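Local coordinates for NTF2-like Protein (Anabaena variabilis ATCC 29413, PDB 3DMC) that is of unknown function but has an NTF2-like, SnoaL-type alpha+beta fold and assembles as a dimer in the crystal, at residues 9-14 against 81-86. Numbering follows the deposited sequence.
Sequences NTLKVA and DRVTSN
Leu11 lays its branched end against Ser85, CG standing 3.7 Å from Ser85 OG and CD2 4.1 Å from Ser85 CB. The same CD2 reaches along the strand to Val83, whose CG1 lies 4.1 Å away; this methyl is anti to the backbone N (chi1 177°), which turns it to the helix. Val83 and Ser85, two residues apart, thus present the same strand face, while the CB of the intervening Thr84 points away from the helix. The third touch is made by Thr10: its CG2 methyl sits 3.7 Å from Asn86 O, a van der Waals approach to a backbone carbonyl. With chi1 at -67°, the branch puts CG2 anti to the backbone N and leaves OG1 beside that N, where the hydroxyl hydrogen-bonds Glu87 O just past the strand.

No hydrogen bond joins 9-14 to 81-86, and only 164 Å² is buried between them, both sides summed. The side-chain polar atoms named here find partners outside the two segments: Ser85 OG the N-terminal nitrogen of Gly1 of the second subunit, Asn86 OD1 the backbone N of Thr88 and of Thr89, where the next strand begins. An alanine in place of Leu11 would remove the methyls that span Val83 and Ser85, and would probably open a gap between helix and strand there.

In the fold, the first turn of helix 9-27 meets the end of strand 75-85, outermost in this chain's curved sheet. This edge also faces the second subunit, through backbone bonds from Ser85 and a Thr84 OG1 to Thr84 OG1 hydrogen bond between the copies. Helix and strand are therefore joined here by apolar and van der Waals contact, while the polar groups on this side bond to strand 89-100, the turn after the strand and the second subunit.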
loop_
_atom_site.group_PDB
_atom_site.type_symbol
_atom_site.label_atom_id
_atom_site.label_comp_id
_atom_site.label_asym_id
_atom_site.label_seq_id
_atom_site.Cartn_x
_atom_site.Cartn_y
_atom_site.Cartn_z
ATOM N N ASN A 9 6.371 -20.014 3.584
ATOM C CA ASN A 9 5.540 -19.982 4.789
ATOM C C ASN A 9 4.963 -18.597 4.939
ATOM O O ASN A 9 3.847 -18.407 5.428
ATOM C CB ASN A 9 6.405 -20.262 6.027
ATOM C CG ASN A 9 5.654 -20.160 7.326
ATOM O OD1 ASN A 9 4.845 -21.038 7.662
ATOM N ND2 ASN A 9 5.972 -19.116 8.117
ATOM N N THR A 10 5.741 -17.627 4.498
ATOM C CA THR A 10 5.306 -16.230 4.596
ATOM C C THR A 10 3.993 -16.030 3.816
ATOM O O THR A 10 3.017 -15.500 4.333
ATOM C CB THR A 10 6.447 -15.250 4.187
ATOM O OG1 THR A 10 7.502 -15.332 5.182
ATOM C CG2 THR A 10 5.935 -13.823 4.052
ATOM N N LEU A 11 3.997 -16.481 2.575
ATOM C CA LEU A 11 2.815 -16.390 1.720
ATOM C C LEU A 11 1.669 -17.214 2.284
ATOM O O LEU A 11 0.524 -16.756 2.349
ATOM C CB LEU A 11 3.099 -16.830 0.286
ATOM C CG LEU A 11 3.428 -15.780 -0.767
ATOM C CD1 LEU A 11 3.565 -16.466 -2.112
ATOM C CD2 LEU A 11 2.317 -14.705 -0.821
ATOM N N LYS A 12 1.982 -18.445 2.704
ATOM C CA LYS A 12 0.975 -19.336 3.224
ATOM C C LYS A 12 0.247 -18.720 4.416
ATOM O O LYS A 12 -0.982 -18.609 4.452
ATOM C CB LYS A 12 1.583 -20.686 3.614
ATOM C CG LYS A 12 0.522 -21.701 4.003
ATOM C CD LYS A 12 1.085 -23.116 3.994
ATOM C CE LYS A 12 0.091 -24.115 4.570
ATOM N NZ LYS A 12 -0.112 -23.867 6.022
ATOM N N VAL A 13 1.038 -18.293 5.387
ATOM C CA VAL A 13 0.499 -17.734 6.632
ATOM C C VAL A 13 -0.268 -16.440 6.344
ATOM O O VAL A 13 -1.370 -16.241 6.844
ATOM C CB VAL A 13 1.604 -17.517 7.691
ATOM C CG1 VAL A 13 1.085 -16.705 8.885
ATOM C CG2 VAL A 13 2.128 -18.855 8.135
ATOM N N ALA A 14 0.318 -15.568 5.544
ATOM C CA ALA A 14 -0.363 -14.279 5.187
ATOM C C ALA A 14 -1.714 -14.554 4.522
ATOM O O ALA A 14 -2.734 -13.895 4.827
ATOM C CB ALA A 14 0.519 -13.385 4.266
ATOM N N ASP A 81 -6.413 -7.897 -6.088
ATOM C CA ASP A 81 -5.837 -7.579 -7.401
ATOM C C ASP A 81 -4.354 -7.912 -7.493
ATOM O O ASP A 81 -3.879 -8.367 -8.523
ATOM C CB ASP A 81 -6.114 -6.123 -7.797
ATOM C CG ASP A 81 -7.601 -5.844 -7.900
ATOM O OD1 ASP A 81 -8.283 -6.652 -8.524
ATOM O OD2 ASP A 81 -8.084 -4.868 -7.325
ATOM N N ARG A 82 -3.643 -7.673 -6.399
ATOM C CA ARG A 82 -2.196 -7.868 -6.362
ATOM C C ARG A 82 -1.765 -8.315 -4.986
ATOM O O ARG A 82 -2.175 -7.736 -3.992
ATOM C CB ARG A 82 -1.469 -6.571 -6.767
ATOM C CG ARG A 82 -1.803 -6.095 -8.183
ATOM C CD ARG A 82 -1.118 -4.807 -8.605
ATOM N NE ARG A 82 -1.156 -4.658 -10.055
ATOM C CZ ARG A 82 -2.231 -4.272 -10.745
ATOM N NH1 ARG A 82 -3.375 -3.978 -10.124
ATOM N NH2 ARG A 82 -2.174 -4.192 -12.066
ATOM N N VAL A 83 -0.962 -9.371 -4.975
ATOM C CA VAL A 83 -0.370 -9.879 -3.742
ATOM C C VAL A 83 1.125 -10.017 -3.959
ATOM O O VAL A 83 1.594 -10.821 -4.776
ATOM C CB VAL A 83 -0.967 -11.244 -3.398
ATOM C CG1 VAL A 83 -0.313 -11.816 -2.158
ATOM C CG2 VAL A 83 -2.486 -11.100 -3.179
ATOM N N THR A 84 1.872 -9.239 -3.195
ATOM C CA THR A 84 3.331 -9.235 -3.322
ATOM C C THR A 84 3.961 -9.624 -2.010
ATOM O O THR A 84 3.359 -9.473 -0.965
ATOM C CB THR A 84 3.841 -7.824 -3.736
ATOM O OG1 THR A 84 3.360 -6.864 -2.802
ATOM C CG2 THR A 84 3.401 -7.427 -5.190
ATOM N N SER A 85 5.176 -10.178 -2.074
ATOM C CA SER A 85 5.847 -10.592 -0.841
ATOM C C SER A 85 7.360 -10.520 -0.932
ATOM O O SER A 85 7.961 -10.313 -1.990
ATOM C CB SER A 85 5.406 -12.007 -0.409
ATOM O OG SER A 85 5.842 -13.043 -1.271
ATOM N N ASN A 86 7.917 -10.712 0.236
ATOM C CA ASN A 86 9.376 -10.935 0.411
ATOM C C ASN A 86 9.563 -12.017 1.480
ATOM O O ASN A 86 8.662 -12.828 1.694
ATOM C CB ASN A 86 10.142 -9.634 0.683
ATOM C CG ASN A 86 9.752 -8.935 1.986
ATOM O OD1 ASN A 86 9.316 -9.558 2.930
ATOM N ND2 ASN A 86 9.978 -7.595 2.044
#